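Local coordinates for protein PA0821 (Pseudomonas aeruginosa, PDB 7DRG) that probably acts as the immunity protein (antitoxin) that neutralises a putative VRR-NUC domain effector of the type VI secretion system, at residues B[219-224]-B[302-307]; B[306-311]-B[322-327]. All coordinates share one frame; numbering follows the deposited sequence.

Interaction 1. Residues B[219-224]-B[302-307]; sequences TPEFKP and YETIGS
An offset aromatic stack of Phe222 and Tyr302 joins two loops of the TsiV-type immunity fold: the short 3-10 turn 220-222, which follows helix 213-216, and the irregular segment 302-307, which leads toward helix 321-328. The ring centroids lie 4.6 Å apart with the planes inclined at 20°, and the side chains cross at about a right angle. Overlap is partial: Phe222 CD1 lies over the Tyr302 ring toward its rim and CE1 is close to CE2, while Tyr302 OH lies over one face of the phenyl ring, displaced toward its CD2 side. CG of Tyr302 is anti to its carbonyl carbon (chi1 -71°). At the other end of the side chain, the hydroxyl donates to Phe222 O at 2.8 Å, tilted 24° from the carbonyl plane. The same hydroxyl is also hydrogen-bonded to Gln177 NE2. Pro224 CD packs against Tyr302 CE1 at 4.0 Å, and Ile305 CG2 meets Phe222 CE1 at the edge of the phenyl ring, 3.8 Å away. Nearer the surface, Glu221 lays its CB and CG against the backbone of 304-306, with CB 3.8 Å from Ile305 CA. There the chain follows an ST turn, in which Gly306 N donates to Thr304 OG1; that hydroxyl is also hydrogen-bonded to Asp325. A water donates to both Glu221 O and Thr304 O, bridging the two backbones where no direct bond joins them. Apolar ring contact thus supplies much of the join, while the phenol spans the loops and brings its own polar end to a backbone carbonyl. Bonds to Phe222 O and Gln177 satisfy this buried hydroxyl and should restrict rotation of the tyrosine ring.

Interaction 2. Residues B[306-311]-B[322-327]; sequences GSLHGG and WAADQW
Ala324 and Leu308 meet where the irregular loop 306-308 passes alongside helix 321-328. The methyl of Ala324 points at the loop backbone, its CB 3.4 Å from Gly306 O and 4.0 Å from Leu308 N, and this small side chain lets the loop come close, with Ser307 and Ala324 CA atoms 5.6 Å apart. Leu308 sends its branch toward the helix: CG is anti to the carbonyl carbon (chi1 -73°), and chi2 of 160° then carries CD1 on to both Ala324 CB and the indole of Trp327. Leu308 CD1 approaches the indole obliquely, nearest CE3 at 3.9 Å. Trp327 holds CG anti to its backbone N, and its side chain crosses that of Leu308 at about a right angle. No direct hydrogen bond links the segments. Instead, a water donates to Gly306 O at 2.8 Å and to Asp325 OD1 at 2.7 Å, joining the loop carbonyl to the helix carboxylate. Gly306 has a positive phi of 75°, with backbone angles at which a CB would collide with the preceding carbonyl oxygen. Beyond these contacts, Trp327 also rests on Ala202 of helix 191-204 and makes a cation-pi contact with Arg330, while Leu319 of the second subunit packs on Trp327, so helix 321-328 packs on the loop and also takes part in the contact with the second subunit.

Overall arrangement
From the N terminus, the chain first passes 219-224 after helix 213-216, then runs through strands 233-237, 259-264 and 267-272 and helix 288-297 before 302-307 returns to close interaction 1. This long loop contains 77 intervening residues. Interaction 2 starts on Gly306 and Ser307, which both contacts share, and closes a much shorter loop of ten intervening residues against helix 321-328. The two loops therefore follow one another with a small overlap, and neither encloses the other. Their centres are 11 Å apart, and the bond between Thr304 and Asp325 connects them directly. Together they tie the 220-222 turn, through segment 302-311, to helix 321-328.

Interaction 1. Residues B[219-224]-B[302-307]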
ATOM      1  N   THR B 219     -19.886   4.009 -19.696  1.00 26.32           N
ATOM      2  CA  THR B 219     -19.135   5.243 -19.825  1.00 27.75           C
ATOM      3  C   THR B 219     -18.678   5.423 -21.272  1.00 27.92           C
ATOM      4  O   THR B 219     -18.521   4.443 -22.005  1.00 27.22           O
ATOM      5  CB  THR B 219     -17.917   5.217 -18.906  1.00 30.36           C
ATOM      6  OG1 THR B 219     -17.072   4.119 -19.274  1.00 28.56           O
ATOM      7  CG2 THR B 219     -18.342   5.063 -17.455  1.00 34.16           C
ATOM      8  N   PRO B 220     -18.447   6.666 -21.708  1.00 30.72           N
ATOM      9  CA  PRO B 220     -17.902   6.864 -23.062  1.00 34.52           C
ATOM     10  C   PRO B 220     -16.566   6.173 -23.268  1.00 32.64           C
ATOM     11  O   PRO B 220     -16.254   5.754 -24.389  1.00 30.29           O
ATOM     12  CB  PRO B 220     -17.765   8.390 -23.171  1.00 36.02           C
ATOM     13  CG  PRO B 220     -18.657   8.940 -22.116  1.00 41.49           C
ATOM     14  CD  PRO B 220     -18.656   7.942 -21.002  1.00 35.98           C
ATOM     15  N   GLU B 221     -15.774   6.029 -22.207  1.00 29.65           N
ATOM     16  CA  GLU B 221     -14.479   5.375 -22.330  1.00 28.64           C
ATOM     17  C   GLU B 221     -14.599   3.906 -22.710  1.00 32.86           C
ATOM     18  O   GLU B 221     -13.652   3.343 -23.268  1.00 26.61           O
ATOM     19  CB  GLU B 221     -13.692   5.524 -21.024  1.00 30.24           C
ATOM     20  CG  GLU B 221     -13.184   6.938 -20.742  1.00 32.64           C
ATOM     21  CD  GLU B 221     -14.151   7.793 -19.924  1.00 39.44           C
ATOM     22  OE1 GLU B 221     -15.353   7.459 -19.844  1.00 34.57           O
ATOM     23  OE2 GLU B 221     -13.697   8.810 -19.356  1.00 46.67           O
ATOM     24  N   PHE B 222     -15.750   3.301 -22.457  1.00 28.75           N
ATOM     25  CA  PHE B 222     -15.902   1.853 -22.739  1.00 27.66           C
ATOM     26  C   PHE B 222     -16.374   1.579 -24.173  1.00 28.74           C
ATOM     27  O   PHE B 222     -16.401   0.431 -24.556  1.00 28.98           O
ATOM     28  CB  PHE B 222     -16.824   1.226 -21.693  1.00 26.95           C
ATOM     29  CG  PHE B 222     -16.221   0.136 -20.846  1.00 27.84           C
ATOM     30  CD1 PHE B 222     -15.103   0.365 -20.076  1.00 32.42           C
ATOM     31  CD2 PHE B 222     -16.789  -1.117 -20.817  1.00 33.32           C
ATOM     32  CE1 PHE B 222     -14.564  -0.636 -19.294  1.00 34.33           C
ATOM     33  CE2 PHE B 222     -16.234  -2.124 -20.051  1.00 33.85           C
ATOM     34  CZ  PHE B 222     -15.127  -1.877 -19.283  1.00 28.96           C
ATOM     35  N   LYS B 223     -16.697   2.618 -24.941  1.00 30.39           N
ATOM     36  CA  LYS B 223     -17.203   2.407 -26.295  1.00 33.00           C
ATOM     37  C   LYS B 223     -16.243   1.648 -27.212  1.00 27.35           C
ATOM     38  O   LYS B 223     -16.725   0.814 -27.999  1.00 29.13           O
ATOM     39  CB  LYS B 223     -17.574   3.759 -26.918  1.00 39.31           C
ATOM     40  CG  LYS B 223     -18.561   4.633 -26.121  1.00 55.32           C
ATOM     41  CD  LYS B 223     -20.008   4.499 -26.597  1.00 65.11           C
ATOM     42  CE  LYS B 223     -20.844   5.710 -26.165  1.00 68.60           C
ATOM     43  NZ  LYS B 223     -21.110   5.747 -24.696  1.00 68.38           N
ATOM     44  N   PRO B 224     -14.925   1.894 -27.207  1.00 31.71           N
ATOM     45  CA  PRO B 224     -14.046   1.148 -28.117  1.00 30.87           C
ATOM     46  C   PRO B 224     -14.143  -0.362 -27.925  1.00 29.30           C
ATOM     47  O   PRO B 224     -14.481  -0.862 -26.849  1.00 30.19           O
ATOM     48  CB  PRO B 224     -12.649   1.668 -27.760  1.00 28.49           C
ATOM     49  CG  PRO B 224     -12.880   3.041 -27.271  1.00 32.72           C
ATOM     50  CD  PRO B 224     -14.179   2.961 -26.509  1.00 31.56           C
ATOM     51  N   TYR B 302      -8.083  -1.096 -23.408  1.00 23.86           N
ATOM     52  CA  TYR B 302      -8.494   0.300 -23.326  1.00 24.82           C
ATOM     53  C   TYR B 302      -7.305   1.170 -22.937  1.00 27.92           C
ATOM     54  O   TYR B 302      -6.515   0.812 -22.061  1.00 28.23           O
ATOM     55  CB  TYR B 302      -9.617   0.482 -22.298  1.00 24.07           C
ATOM     56  CG  TYR B 302     -10.967  -0.076 -22.691  1.00 21.27           C
ATOM     57  CD1 TYR B 302     -11.748   0.546 -23.661  1.00 23.58           C
ATOM     58  CD2 TYR B 302     -11.477  -1.204 -22.067  1.00 19.80           C
ATOM     59  CE1 TYR B 302     -12.991   0.040 -24.019  1.00 23.93           C
ATOM     60  CE2 TYR B 302     -12.715  -1.713 -22.412  1.00 23.47           C
ATOM     61  CZ  TYR B 302     -13.469  -1.088 -23.384  1.00 23.97           C
ATOM     62  OH  TYR B 302     -14.702  -1.603 -23.720  1.00 24.41           O
ATOM     63  N   GLU B 303      -7.169   2.317 -23.608  1.00 27.17           N
ATOM     64  CA  GLU B 303      -6.127   3.263 -23.225  1.00 30.14           C
ATOM     65  C   GLU B 303      -6.471   3.952 -21.915  1.00 28.10           C
ATOM     66  O   GLU B 303      -5.573   4.305 -21.138  1.00 28.55           O
ATOM     67  CB  GLU B 303      -5.925   4.293 -24.333  1.00 35.44           C
ATOM     68  CG  GLU B 303      -5.720   3.677 -25.704  1.00 52.25           C
ATOM     69  CD  GLU B 303      -5.454   4.711 -26.779  1.00 66.80           C
ATOM     70  OE1 GLU B 303      -6.248   4.786 -27.741  1.00 68.13           O
ATOM     71  OE2 GLU B 303      -4.453   5.449 -26.658  1.00 71.12           O
ATOM     72  N   THR B 304      -7.760   4.154 -21.661  1.00 30.00           N
ATOM     73  CA  THR B 304      -8.255   4.693 -20.406  1.00 27.49           C
ATOM     74  C   THR B 304      -9.676   4.182 -20.207  1.00 25.75           C
ATOM     75  O   THR B 304     -10.400   3.938 -21.176  1.00 27.55           O
ATOM     76  CB  THR B 304      -8.226   6.225 -20.405  1.00 31.63           C
ATOM     77  OG1 THR B 304      -8.749   6.713 -19.164  1.00 32.34           O
ATOM     78  CG2 THR B 304      -9.058   6.777 -21.558  1.00 32.08           C
ATOM     79  N   ILE B 305     -10.061   3.994 -18.944  1.00 26.77           N
ATOM     80  CA  ILE B 305     -11.443   3.692 -18.599  1.00 27.44           C
ATOM     81  C   ILE B 305     -12.024   4.724 -17.646  1.00 25.70           C
ATOM     82  O   ILE B 305     -13.079   4.492 -17.049  1.00 26.84           O
ATOM     83  CB  ILE B 305     -11.595   2.268 -18.022  1.00 29.47           C
ATOM     84  CG1 ILE B 305     -10.742   2.091 -16.762  1.00 27.54           C
ATOM     85  CG2 ILE B 305     -11.233   1.211 -19.067  1.00 28.96           C
ATOM     86  CD1 ILE B 305     -10.905   0.717 -16.126  1.00 32.03           C
ATOM     87  N   GLY B 306     -11.371   5.858 -17.507  1.00 25.08           N
ATOM     88  CA  GLY B 306     -11.767   6.805 -16.497  1.00 29.31           C
ATOM     89  C   GLY B 306     -11.331   6.344 -15.121  1.00 28.64           C
ATOM     90  O   GLY B 306     -10.541   5.411 -14.955  1.00 29.81           O
ATOM     91  N   SER B 307     -11.874   7.012 -14.113  1.00 28.28           N
ATOM     92  CA  SER B 307     -11.515   6.683 -12.742  1.00 25.54           C
ATOM     93  C   SER B 307     -12.140   5.356 -12.321  1.00 24.01           C
ATOM     94  O   SER B 307     -13.261   5.019 -12.717  1.00 28.25           O
ATOM     95  CB  SER B 307     -11.947   7.807 -11.807  1.00 26.95           C
ATOM     96  OG  SER B 307     -11.216   8.983 -12.116  1.00 30.24           O
TER
HETATM   97  O   HOH W   1     -11.149   4.264 -23.800  1.00 28.44           O

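Interaction 2. Residues B[306-311]-B[322-327]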
ATOM      1  N   GLY B 306     -11.371   5.858 -17.507  1.00 25.08           N
ATOM      2  CA  GLY B 306     -11.767   6.805 -16.497  1.00 29.31           C
ATOM      3  C   GLY B 306     -11.331   6.344 -15.121  1.00 28.64           C
ATOM      4  O   GLY B 306     -10.541   5.411 -14.955  1.00 29.81           O
ATOM      5  N   SER B 307     -11.874   7.012 -14.113  1.00 28.28           N
ATOM      6  CA  SER B 307     -11.515   6.683 -12.742  1.00 25.54           C
ATOM      7  C   SER B 307     -12.140   5.356 -12.321  1.00 24.01           C
ATOM      8  O   SER B 307     -13.261   5.019 -12.717  1.00 28.25           O
ATOM      9  CB  SER B 307     -11.947   7.807 -11.807  1.00 26.95           C
ATOM     10  OG  SER B 307     -11.216   8.983 -12.116  1.00 30.24           O
ATOM     11  N   LEU B 308     -11.383   4.585 -11.543  1.00 23.64           N
ATOM     12  CA  LEU B 308     -11.877   3.337 -10.977  1.00 22.58           C
ATOM     13  C   LEU B 308     -12.643   3.554  -9.683  1.00 23.57           C
ATOM     14  O   LEU B 308     -13.512   2.743  -9.341  1.00 25.38           O
ATOM     15  CB  LEU B 308     -10.708   2.383 -10.722  1.00 21.76           C
ATOM     16  CG  LEU B 308     -10.123   1.765 -11.993  1.00 25.98           C
ATOM     17  CD1 LEU B 308      -8.717   1.256 -11.749  1.00 26.04           C
ATOM     18  CD2 LEU B 308     -11.034   0.642 -12.482  1.00 30.07           C
ATOM     19  N   HIS B 309     -12.338   4.636  -8.968  1.00 22.46           N
ATOM     20  CA  HIS B 309     -12.878   4.928  -7.649  1.00 21.25           C
ATOM     21  C   HIS B 309     -13.500   6.320  -7.638  1.00 27.24           C
ATOM     22  O   HIS B 309     -13.309   7.117  -8.557  1.00 27.07           O
ATOM     23  CB  HIS B 309     -11.773   4.849  -6.582  1.00 20.57           C
ATOM     24  CG  HIS B 309     -11.318   3.454  -6.293  1.00 21.26           C
ATOM     25  ND1 HIS B 309     -10.062   3.161  -5.806  1.00 22.19           N
ATOM     26  CD2 HIS B 309     -11.958   2.268  -6.425  1.00 19.88           C
ATOM     27  CE1 HIS B 309      -9.950   1.854  -5.646  1.00 24.52           C
ATOM     28  NE2 HIS B 309     -11.090   1.290  -6.008  1.00 20.45           N
ATOM     29  N   GLY B 310     -14.245   6.611  -6.578  1.00 24.83           N
ATOM     30  CA  GLY B 310     -14.709   7.961  -6.329  1.00 26.58           C
ATOM     31  C   GLY B 310     -13.577   8.874  -5.884  1.00 31.60           C
ATOM     32  O   GLY B 310     -12.428   8.467  -5.707  1.00 30.27           O
ATOM     33  N   GLY B 311     -13.922  10.146  -5.698  1.00 30.70           N
ATOM     34  CA  GLY B 311     -12.928  11.123  -5.283  1.00 32.74           C
ATOM     35  C   GLY B 311     -12.532  10.971  -3.825  1.00 33.60           C
ATOM     36  O   GLY B 311     -13.284  10.461  -2.995  1.00 33.18           O
ATOM     37  N   TRP B 322      -4.924   9.797 -13.401  1.00 32.46           N
ATOM     38  CA  TRP B 322      -3.652   9.245 -13.861  1.00 30.86           C
ATOM     39  C   TRP B 322      -3.383   7.878 -13.245  1.00 28.07           C
ATOM     40  O   TRP B 322      -2.866   6.978 -13.916  1.00 26.62           O
ATOM     41  CB  TRP B 322      -2.522  10.219 -13.519  1.00 30.42           C
ATOM     42  CG  TRP B 322      -1.138   9.732 -13.842  1.00 28.08           C
ATOM     43  CD1 TRP B 322      -0.446   9.941 -15.001  1.00 32.51           C
ATOM     44  CD2 TRP B 322      -0.269   8.971 -12.989  1.00 28.55           C
ATOM     45  NE1 TRP B 322       0.794   9.354 -14.924  1.00 34.90           N
ATOM     46  CE2 TRP B 322       0.931   8.757 -13.699  1.00 34.43           C
ATOM     47  CE3 TRP B 322      -0.388   8.456 -11.695  1.00 30.57           C
ATOM     48  CZ2 TRP B 322       2.005   8.048 -13.156  1.00 35.34           C
ATOM     49  CZ3 TRP B 322       0.679   7.749 -11.160  1.00 33.85           C
ATOM     50  CH2 TRP B 322       1.856   7.549 -11.890  1.00 36.79           C
ATOM     51  N   ALA B 323      -3.729   7.702 -11.967  1.00 28.51           N
ATOM     52  CA  ALA B 323      -3.419   6.448 -11.289  1.00 28.12           C
ATOM     53  C   ALA B 323      -4.245   5.301 -11.854  1.00 24.24           C
ATOM     54  O   ALA B 323      -3.761   4.167 -11.943  1.00 23.13           O
ATOM     55  CB  ALA B 323      -3.643   6.584  -9.783  1.00 27.98           C
ATOM     56  N   ALA B 324      -5.495   5.573 -12.235  1.00 24.58           N
ATOM     57  CA  ALA B 324      -6.308   4.543 -12.879  1.00 23.70           C
ATOM     58  C   ALA B 324      -5.720   4.145 -14.227  1.00 25.20           C
ATOM     59  O   ALA B 324      -5.626   2.951 -14.545  1.00 24.49           O
ATOM     60  CB  ALA B 324      -7.748   5.032 -13.044  1.00 26.31           C
ATOM     61  N   ASP B 325      -5.300   5.132 -15.026  1.00 23.85           N
ATOM     62  CA  ASP B 325      -4.650   4.832 -16.296  1.00 24.88           C
ATOM     63  C   ASP B 325      -3.396   3.993 -16.090  1.00 25.58           C
ATOM     64  O   ASP B 325      -3.116   3.077 -16.873  1.00 25.54           O
ATOM     65  CB  ASP B 325      -4.307   6.130 -17.032  1.00 26.43           C
ATOM     66  CG  ASP B 325      -5.535   6.853 -17.565  1.00 35.26           C
ATOM     67  OD1 ASP B 325      -6.655   6.306 -17.471  1.00 34.31           O
ATOM     68  OD2 ASP B 325      -5.375   7.976 -18.088  1.00 38.12           O
ATOM     69  N   GLN B 326      -2.623   4.294 -15.041  1.00 25.65           N
ATOM     70  CA  GLN B 326      -1.421   3.512 -14.768  1.00 26.03           C
ATOM     71  C   GLN B 326      -1.766   2.093 -14.339  1.00 26.94           C
ATOM     72  O   GLN B 326      -1.066   1.141 -14.706  1.00 24.58           O
ATOM     73  CB  GLN B 326      -0.569   4.212 -13.707  1.00 24.79           C
ATOM     74  CG  GLN B 326       0.095   5.475 -14.206  1.00 31.64           C
ATOM     75  CD  GLN B 326       1.077   5.213 -15.333  1.00 37.92           C
ATOM     76  OE1 GLN B 326       1.032   5.870 -16.372  1.00 43.42           O
ATOM     77  NE2 GLN B 326       1.969   4.246 -15.134  1.00 39.19           N
ATOM     78  N   TRP B 327      -2.845   1.930 -13.570  1.00 21.84           N
ATOM     79  CA  TRP B 327      -3.259   0.591 -13.160  1.00 22.81           C
ATOM     80  C   TRP B 327      -3.499  -0.314 -14.366  1.00 21.66           C
ATOM     81  O   TRP B 327      -3.165  -1.506 -14.334  1.00 21.72           O
ATOM     82  CB  TRP B 327      -4.517   0.665 -12.289  1.00 23.49           C
ATOM     83  CG  TRP B 327      -4.955  -0.705 -11.852  1.00 23.20           C
ATOM     84  CD1 TRP B 327      -4.492  -1.402 -10.774  1.00 22.44           C
ATOM     85  CD2 TRP B 327      -5.895  -1.562 -12.511  1.00 20.34           C
ATOM     86  NE1 TRP B 327      -5.096  -2.629 -10.706  1.00 19.70           N
ATOM     87  CE2 TRP B 327      -5.967  -2.756 -11.759  1.00 18.77           C
ATOM     88  CE3 TRP B 327      -6.691  -1.435 -13.655  1.00 19.16           C
ATOM     89  CZ2 TRP B 327      -6.797  -3.821 -12.121  1.00 19.91           C
ATOM     90  CZ3 TRP B 327      -7.520  -2.497 -14.013  1.00 20.83           C
ATOM     91  CH2 TRP B 327      -7.562  -3.671 -13.244  1.00 22.74           C
TER
HETATM   92  O   HOH W   2      -8.465   4.495 -16.621  1.00 27.81           O